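Local coordinates for protein Non-reducing end alpha-L-arabinofuranosidase BoGH43B (Bacteroides ovatus, PDB 5JOZ) that removes terminal non-reducing alpha-L-arabinofuranosyl residues from the side branches of xyloglucan, turning its S units into X units during polysaccharide breakdown, at residues E34-Y42 with L52-N63; T79-I90 with V125-D133. All coordinates share one frame; numbering follows the deposited sequence.

Overall arrangement
Both contacts lie in the glycosyl hydrolase family 43 part of the chain, whose successive four-stranded antiparallel sheets are blades of a five-bladed beta-propeller. Contact 1 holds together the two outer strands of the first blade; contact 2 sets the innermost hairpin of the second blade against the innermost strand of the third. Their centres are about 17 Å apart, and they meet where Leu39 CD1 lies 3.9 Å from Val89 CG1. Both approach the presumed catalytic centre: the side chains of Leu39 and Thr79 are each about 8 Å from that of Asp16, the probable proton acceptor, and contact 2 includes Asp126, inferred to tune the probable proton donor Glu176.

Contact 1: E34-Y42 with L52-N63; sequences EYFPGLPVY and LIGHALSRPENN
Val41 N gives its hydrogen to Gly54 O over 2.8 Å, almost dead straight at 178°, in the hairpin that forms the outer half of the first propeller blade. The carbonyl of the same residue, Val41 O, takes the N-H of Ile53 at 3.0 Å. Ile53 and Gly54 therefore both sit opposite Val41, a classic beta bulge that shifts the register by one before Tyr42 pairs with Leu52. On one face of this hairpin Leu52 CD1 rests 3.5 Å from Pro40 CB and also leans over one face of the Tyr42 ring; the Tyr42 hydroxyl goes on to bond Asn14. Further along the same face His55 meets two prolines. Pro37 CG stands over the face of the imidazole, 3.5 Å from the centroid of the His55 ring and only 7° off its normal, a CH-pi contact, while Pro40 comes in obliquely at His55 CD2.

Past the corner at Leu39 and Ala56 the two chains stay together: Gly38 and Leu57 exchange a reciprocal pair of backbone bonds, and Ala56 N reaches Leu39 O. Leu39 CD1 meets Leu57 CD1 at 3.6 Å. At the other end Phe36 has its CG anti to the backbone N (chi1 -176°), which carries the ring into the curl of residues 57-63. There Phe36 CZ comes within 3.4 Å of Ser58 O, and Arg59 O and Asn63 CB border the ring edge. Phe36 also pairs through its backbone with Phe325, so that strand 35-36 forms a small antiparallel pair with strand 325-326. The amide of Asn63 is held at both ends: OD1 bonds Gln75 of the next blade, and Asn63 ND2 donates over 3.1 Å to a water that in turn donates to Tyr35 O at 2.7 Å.

Contact 2: T79-I90 with V125-D133; sequences TLRYHDGTFYVI and VDPSIEFID
Phe131 carries His83 CB squarely over one ring face, 3.4 Å from its centroid in a CH-pi contact. The imidazole continues nearly parallel to the phenyl, planes 11° apart, but displaced so that little of one ring lies above the other. Tyr88 completes the aromatic cluster: Phe131 CZ lies over one face of the phenol, 3.6 Å from Tyr88 CE1, with the planes inclined at 51°. Toward the Asp126 end Ile129 takes over, its CD1 against Tyr88 CB and its CG2 3.8 Å from Ile90 CD1. The hairpin 79-90 is the inner half of the second blade and 128-132 the innermost strand of the third, so these side chains fill the seam between neighbouring blades. Arg81 spans it too. A bend at chi2 (-70°) swings NE over to the third blade, where Arg81 NE donates a bent hydrogen bond to Ile129 O at 3.1 Å and forms a salt bridge with Glu130 OE2 at 3.0 Å. Its NH1 returns to Leu80 O and also meets Asp240, and Thr79 CG2 covers one face of the guanidinium. Next to Asp126, one water accepts from Thr79 OG1 and donates to Pro127 O, each over 2.7 Å.

Contact 1: E34-Y42 with L52-N63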
# COMPACT_ATOMS: atom_id res chain seq x y z
N GLU A 34 2.71 3.01 7.86
CA GLU A 34 2.54 4.30 8.56
C GLU A 34 1.55 5.27 7.88
O GLU A 34 1.36 6.38 8.39
CB GLU A 34 3.90 5.02 8.75
CG GLU A 34 4.43 5.77 7.52
CD GLU A 34 5.29 4.93 6.60
OE1 GLU A 34 5.17 3.67 6.63
OE2 GLU A 34 6.09 5.53 5.84
N TYR A 35 0.96 4.88 6.75
CA TYR A 35 0.14 5.81 5.95
C TYR A 35 -1.33 5.83 6.33
O TYR A 35 -1.90 4.77 6.63
CB TYR A 35 0.30 5.52 4.46
CG TYR A 35 1.68 5.85 3.96
CD1 TYR A 35 2.09 7.18 3.81
CD2 TYR A 35 2.58 4.85 3.63
CE1 TYR A 35 3.37 7.50 3.35
CE2 TYR A 35 3.85 5.15 3.15
CZ TYR A 35 4.25 6.48 3.02
OH TYR A 35 5.51 6.76 2.57
N PHE A 36 -1.92 7.03 6.32
CA PHE A 36 -3.32 7.26 6.72
C PHE A 36 -4.06 7.95 5.58
O PHE A 36 -3.49 8.82 4.93
CB PHE A 36 -3.38 8.15 7.97
CG PHE A 36 -4.77 8.35 8.51
CD1 PHE A 36 -5.30 7.47 9.44
CD2 PHE A 36 -5.54 9.44 8.11
CE1 PHE A 36 -6.58 7.66 9.95
CE2 PHE A 36 -6.82 9.64 8.62
CZ PHE A 36 -7.34 8.75 9.54
N PRO A 37 -5.31 7.59 5.30
CA PRO A 37 -6.03 6.47 5.89
C PRO A 37 -5.43 5.07 5.55
O PRO A 37 -4.68 4.90 4.58
CB PRO A 37 -7.44 6.64 5.35
CG PRO A 37 -7.31 7.44 4.10
CD PRO A 37 -6.12 8.32 4.31
N GLY A 38 -5.73 4.11 6.41
CA GLY A 38 -5.11 2.79 6.34
C GLY A 38 -6.02 1.82 5.64
O GLY A 38 -7.24 2.01 5.64
N LEU A 39 -5.42 0.78 5.05
CA LEU A 39 -6.13 -0.33 4.42
C LEU A 39 -7.16 0.10 3.38
O LEU A 39 -8.36 0.01 3.63
CB LEU A 39 -6.78 -1.20 5.51
CG LEU A 39 -5.87 -1.56 6.69
CD1 LEU A 39 -6.56 -2.50 7.67
CD2 LEU A 39 -4.56 -2.13 6.17
N PRO A 40 -6.69 0.58 2.22
CA PRO A 40 -7.64 0.96 1.18
C PRO A 40 -8.48 -0.22 0.71
O PRO A 40 -7.99 -1.35 0.64
CB PRO A 40 -6.74 1.48 0.06
CG PRO A 40 -5.44 0.81 0.28
CD PRO A 40 -5.31 0.80 1.77
N VAL A 41 -9.74 0.06 0.41
CA VAL A 41 -10.69 -0.92 -0.11
C VAL A 41 -10.93 -0.62 -1.58
O VAL A 41 -11.52 0.41 -1.90
CB VAL A 41 -12.06 -0.81 0.60
CG1 VAL A 41 -13.05 -1.80 0.00
CG2 VAL A 41 -11.92 -1.02 2.10
N TYR A 42 -10.50 -1.53 -2.45
CA TYR A 42 -10.76 -1.44 -3.89
C TYR A 42 -11.97 -2.32 -4.27
O TYR A 42 -12.24 -3.32 -3.62
CB TYR A 42 -9.53 -1.89 -4.68
CG TYR A 42 -8.26 -1.12 -4.37
CD1 TYR A 42 -7.93 0.07 -5.06
CD2 TYR A 42 -7.37 -1.57 -3.39
CE1 TYR A 42 -6.76 0.76 -4.78
CE2 TYR A 42 -6.20 -0.88 -3.10
CZ TYR A 42 -5.89 0.29 -3.80
OH TYR A 42 -4.72 0.96 -3.48
N LEU A 52 -10.86 2.57 -6.26
CA LEU A 52 -10.73 2.84 -4.84
C LEU A 52 -12.06 3.40 -4.36
O LEU A 52 -12.57 4.35 -4.97
CB LEU A 52 -9.60 3.84 -4.61
CG LEU A 52 -9.25 4.26 -3.19
CD1 LEU A 52 -8.82 3.06 -2.34
CD2 LEU A 52 -8.15 5.31 -3.24
N ILE A 53 -12.65 2.81 -3.32
CA ILE A 53 -13.95 3.27 -2.78
C ILE A 53 -13.93 3.75 -1.32
O ILE A 53 -14.88 4.40 -0.87
CB ILE A 53 -15.06 2.20 -2.93
CG1 ILE A 53 -14.72 0.90 -2.18
CG2 ILE A 53 -15.33 1.90 -4.41
CD1 ILE A 53 -15.96 0.08 -1.87
N GLY A 54 -12.88 3.42 -0.57
CA GLY A 54 -12.79 3.83 0.81
C GLY A 54 -11.54 3.26 1.44
O GLY A 54 -10.67 2.73 0.74
N HIS A 55 -11.44 3.39 2.75
CA HIS A 55 -10.37 2.78 3.53
C HIS A 55 -11.00 2.16 4.77
O HIS A 55 -11.94 2.71 5.33
CB HIS A 55 -9.34 3.84 3.91
CG HIS A 55 -8.70 4.51 2.73
ND1 HIS A 55 -9.35 5.46 1.98
CD2 HIS A 55 -7.48 4.35 2.17
CE1 HIS A 55 -8.57 5.85 0.99
NE2 HIS A 55 -7.42 5.20 1.09
N ALA A 56 -10.50 1.00 5.18
CA ALA A 56 -11.02 0.34 6.38
C ALA A 56 -10.77 1.20 7.61
O ALA A 56 -11.59 1.25 8.51
CB ALA A 56 -10.41 -1.03 6.56
N LEU A 57 -9.62 1.88 7.62
CA LEU A 57 -9.19 2.68 8.76
C LEU A 57 -9.08 4.17 8.37
O LEU A 57 -7.98 4.73 8.22
CB LEU A 57 -7.88 2.09 9.32
CG LEU A 57 -7.76 0.56 9.46
CD1 LEU A 57 -6.39 0.21 10.00
CD2 LEU A 57 -8.85 -0.06 10.34
N SER A 58 -10.25 4.79 8.24
CA SER A 58 -10.41 6.20 7.86
C SER A 58 -10.45 7.20 9.03
O SER A 58 -10.65 8.41 8.80
CB SER A 58 -11.69 6.38 7.02
OG SER A 58 -11.71 5.55 5.87
N ARG A 59 -10.29 6.73 10.27
CA ARG A 59 -10.36 7.61 11.45
C ARG A 59 -9.18 7.34 12.39
O ARG A 59 -8.64 6.24 12.39
CB ARG A 59 -11.70 7.41 12.19
CG ARG A 59 -12.92 7.80 11.34
CD ARG A 59 -14.23 7.78 12.12
NE ARG A 59 -14.41 6.57 12.94
CZ ARG A 59 -14.78 5.37 12.49
NH1 ARG A 59 -15.01 5.15 11.20
NH2 ARG A 59 -14.93 4.36 13.35
N PRO A 60 -8.78 8.34 13.19
CA PRO A 60 -7.66 8.12 14.13
C PRO A 60 -7.92 7.05 15.24
O PRO A 60 -6.96 6.45 15.73
CB PRO A 60 -7.42 9.51 14.75
CG PRO A 60 -8.66 10.30 14.49
CD PRO A 60 -9.30 9.73 13.26
N GLU A 61 -9.16 6.83 15.63
CA GLU A 61 -9.44 5.82 16.67
C GLU A 61 -9.30 4.38 16.18
O GLU A 61 -8.96 3.50 16.98
CB GLU A 61 -10.79 6.06 17.38
CG GLU A 61 -12.03 6.02 16.50
CD GLU A 61 -12.62 7.40 16.19
OE1 GLU A 61 -11.85 8.36 15.94
OE2 GLU A 61 -13.88 7.50 16.19
N ASN A 62 -9.52 4.13 14.88
CA ASN A 62 -9.24 2.80 14.28
C ASN A 62 -7.90 2.68 13.52
O ASN A 62 -7.60 1.59 13.02
CB ASN A 62 -10.44 2.25 13.47
CG ASN A 62 -10.82 3.10 12.27
OD1 ASN A 62 -10.04 3.91 11.77
ND2 ASN A 62 -12.05 2.91 11.79
N ASN A 63 -7.11 3.75 13.42
CA ASN A 63 -5.70 3.64 12.99
C ASN A 63 -4.80 4.52 13.88
O ASN A 63 -4.36 5.59 13.46
CB ASN A 63 -5.53 4.00 11.49
CG ASN A 63 -4.29 3.34 10.83
OD1 ASN A 63 -3.52 2.61 11.46
ND2 ASN A 63 -4.10 3.62 9.54
O HOH W 1 -1.72 2.46 7.98

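Contact 2: T79-I90 with V125-D133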
# COMPACT_ATOMS: atom_id res chain seq x y z
N THR A 79 -6.64 -9.07 6.35
CA THR A 79 -7.49 -10.05 5.68
C THR A 79 -8.92 -9.47 5.64
O THR A 79 -9.38 -8.90 6.63
CB THR A 79 -7.39 -11.42 6.37
OG1 THR A 79 -6.04 -11.90 6.27
CG2 THR A 79 -8.33 -12.43 5.75
N LEU A 80 -9.59 -9.61 4.49
CA LEU A 80 -10.95 -9.08 4.24
C LEU A 80 -11.92 -10.23 4.00
O LEU A 80 -11.70 -11.05 3.11
CB LEU A 80 -10.95 -8.16 3.02
CG LEU A 80 -12.26 -7.75 2.32
CD1 LEU A 80 -13.17 -6.95 3.21
CD2 LEU A 80 -11.95 -6.93 1.08
N ARG A 81 -13.00 -10.29 4.77
CA ARG A 81 -14.03 -11.32 4.56
C ARG A 81 -15.42 -10.73 4.71
O ARG A 81 -15.58 -9.60 5.17
CB ARG A 81 -13.82 -12.48 5.54
CG ARG A 81 -12.47 -13.17 5.46
CD ARG A 81 -12.31 -13.98 4.19
NE ARG A 81 -11.00 -14.65 4.09
CZ ARG A 81 -10.03 -14.38 3.21
NH1 ARG A 81 -10.14 -13.42 2.30
NH2 ARG A 81 -8.91 -15.09 3.24
N TYR A 82 -16.41 -11.52 4.30
CA TYR A 82 -17.82 -11.12 4.32
C TYR A 82 -18.70 -12.26 4.83
O TYR A 82 -18.57 -13.39 4.35
CB TYR A 82 -18.27 -10.72 2.91
CG TYR A 82 -19.73 -10.38 2.79
CD1 TYR A 82 -20.18 -9.09 3.06
CD2 TYR A 82 -20.67 -11.34 2.39
CE1 TYR A 82 -21.52 -8.76 2.94
CE2 TYR A 82 -22.02 -11.02 2.27
CZ TYR A 82 -22.44 -9.72 2.54
OH TYR A 82 -23.77 -9.39 2.42
N HIS A 83 -19.60 -11.96 5.78
CA HIS A 83 -20.56 -12.93 6.31
C HIS A 83 -21.85 -12.26 6.80
O HIS A 83 -21.81 -11.36 7.64
CB HIS A 83 -19.93 -13.72 7.46
CG HIS A 83 -20.80 -14.81 7.99
ND1 HIS A 83 -21.22 -15.88 7.23
CD2 HIS A 83 -21.34 -15.01 9.23
CE1 HIS A 83 -21.98 -16.68 7.96
NE2 HIS A 83 -22.07 -16.17 9.18
N ASP A 84 -22.98 -12.73 6.26
CA ASP A 84 -24.32 -12.29 6.66
C ASP A 84 -24.47 -10.77 6.76
O ASP A 84 -24.65 -10.21 7.85
CB ASP A 84 -24.73 -12.98 7.98
CG ASP A 84 -25.33 -14.36 7.75
OD1 ASP A 84 -24.81 -15.12 6.90
OD2 ASP A 84 -26.33 -14.67 8.44
N GLY A 85 -24.34 -10.12 5.61
CA GLY A 85 -24.55 -8.67 5.51
C GLY A 85 -23.49 -7.78 6.12
O GLY A 85 -23.68 -6.57 6.17
N THR A 86 -22.37 -8.36 6.58
CA THR A 86 -21.33 -7.64 7.30
C THR A 86 -19.92 -7.98 6.75
O THR A 86 -19.56 -9.16 6.63
CB THR A 86 -21.40 -7.97 8.81
OG1 THR A 86 -22.67 -7.54 9.33
CG2 THR A 86 -20.28 -7.28 9.60
N PHE A 87 -19.13 -6.95 6.43
CA PHE A 87 -17.73 -7.10 6.01
C PHE A 87 -16.84 -7.04 7.22
O PHE A 87 -17.13 -6.29 8.13
CB PHE A 87 -17.32 -5.97 5.06
CG PHE A 87 -18.04 -6.00 3.76
CD1 PHE A 87 -19.31 -5.44 3.64
CD2 PHE A 87 -17.45 -6.57 2.64
CE1 PHE A 87 -19.98 -5.47 2.43
CE2 PHE A 87 -18.12 -6.60 1.43
CZ PHE A 87 -19.38 -6.06 1.33
N TYR A 88 -15.76 -7.81 7.21
CA TYR A 88 -14.80 -7.87 8.32
C TYR A 88 -13.40 -7.68 7.75
O TYR A 88 -13.05 -8.30 6.74
CB TYR A 88 -14.85 -9.23 9.01
CG TYR A 88 -16.13 -9.53 9.76
CD1 TYR A 88 -17.27 -9.94 9.08
CD2 TYR A 88 -16.20 -9.40 11.14
CE1 TYR A 88 -18.45 -10.21 9.76
CE2 TYR A 88 -17.38 -9.67 11.83
CZ TYR A 88 -18.50 -10.08 11.13
OH TYR A 88 -19.67 -10.34 11.79
N VAL A 89 -12.61 -6.81 8.39
CA VAL A 89 -11.22 -6.64 8.05
C VAL A 89 -10.37 -6.77 9.30
O VAL A 89 -10.46 -5.93 10.19
CB VAL A 89 -10.94 -5.30 7.36
CG1 VAL A 89 -9.45 -5.10 7.16
CG2 VAL A 89 -11.65 -5.24 6.02
N ILE A 90 -9.52 -7.79 9.32
CA ILE A 90 -8.63 -8.06 10.45
C ILE A 90 -7.20 -7.74 10.00
O ILE A 90 -6.84 -7.99 8.85
CB ILE A 90 -8.77 -9.54 10.94
CG1 ILE A 90 -8.22 -9.72 12.35
CG2 ILE A 90 -8.09 -10.54 10.02
CD1 ILE A 90 -8.50 -11.08 12.96
N VAL A 125 1.40 -11.51 13.62
CA VAL A 125 1.40 -10.94 12.28
C VAL A 125 0.49 -11.79 11.39
O VAL A 125 0.29 -12.98 11.67
CB VAL A 125 2.85 -10.85 11.72
CG1 VAL A 125 3.39 -12.21 11.26
CG2 VAL A 125 2.94 -9.82 10.60
N ASP A 126 -0.07 -11.18 10.35
CA ASP A 126 -0.85 -11.88 9.34
C ASP A 126 -2.03 -12.68 9.90
O ASP A 126 -2.22 -13.85 9.56
CB ASP A 126 0.07 -12.79 8.52
CG ASP A 126 1.16 -12.02 7.79
OD1 ASP A 126 1.12 -10.78 7.79
OD2 ASP A 126 2.06 -12.68 7.20
N PRO A 127 -2.84 -12.05 10.77
CA PRO A 127 -4.03 -12.76 11.23
C PRO A 127 -5.00 -12.94 10.07
O PRO A 127 -5.19 -12.01 9.30
CB PRO A 127 -4.62 -11.81 12.27
CG PRO A 127 -4.19 -10.45 11.81
CD PRO A 127 -2.81 -10.66 11.25
N SER A 128 -5.59 -14.12 9.94
CA SER A 128 -6.59 -14.35 8.91
C SER A 128 -7.85 -14.88 9.53
O SER A 128 -7.80 -15.53 10.57
CB SER A 128 -6.07 -15.34 7.88
OG SER A 128 -6.97 -15.44 6.80
N ILE A 129 -8.98 -14.60 8.89
CA ILE A 129 -10.27 -15.13 9.33
C ILE A 129 -10.97 -15.83 8.18
O ILE A 129 -10.70 -15.54 7.03
CB ILE A 129 -11.21 -14.05 9.94
CG1 ILE A 129 -11.28 -12.79 9.07
CG2 ILE A 129 -10.75 -13.65 11.34
CD1 ILE A 129 -12.40 -11.84 9.46
N GLU A 130 -11.82 -16.79 8.53
CA GLU A 130 -12.70 -17.42 7.57
C GLU A 130 -13.99 -17.86 8.25
O GLU A 130 -13.98 -18.30 9.40
CB GLU A 130 -12.00 -18.63 6.94
CG GLU A 130 -12.76 -19.24 5.77
CD GLU A 130 -12.78 -18.37 4.52
OE1 GLU A 130 -13.69 -18.58 3.69
OE2 GLU A 130 -11.89 -17.49 4.36
N PHE A 131 -15.09 -17.77 7.50
CA PHE A 131 -16.40 -18.18 7.97
C PHE A 131 -16.81 -19.52 7.38
O PHE A 131 -17.09 -19.60 6.18
CB PHE A 131 -17.42 -17.12 7.61
CG PHE A 131 -17.25 -15.85 8.38
CD1 PHE A 131 -17.79 -15.73 9.66
CD2 PHE A 131 -16.52 -14.79 7.86
CE1 PHE A 131 -17.62 -14.56 10.39
CE2 PHE A 131 -16.35 -13.62 8.59
CZ PHE A 131 -16.90 -13.50 9.85
N ILE A 132 -16.83 -20.55 8.22
CA ILE A 132 -17.17 -21.92 7.80
C ILE A 132 -18.05 -22.58 8.86
O ILE A 132 -17.71 -22.53 10.04
CB ILE A 132 -15.90 -22.81 7.65
CG1 ILE A 132 -14.89 -22.23 6.65
CG2 ILE A 132 -16.29 -24.23 7.21
CD1 ILE A 132 -13.47 -22.74 6.83
N ASP A 133 -19.13 -23.24 8.45
CA ASP A 133 -19.98 -24.06 9.35
C ASP A 133 -20.56 -23.20 10.49
O ASP A 133 -20.63 -23.64 11.64
CB ASP A 133 -19.22 -25.30 9.90
CG ASP A 133 -19.04 -26.43 8.86
OD1 ASP A 133 -20.00 -26.73 8.11
OD2 ASP A 133 -17.94 -27.05 8.82
O HOH W 2 -3.90 -10.67 7.38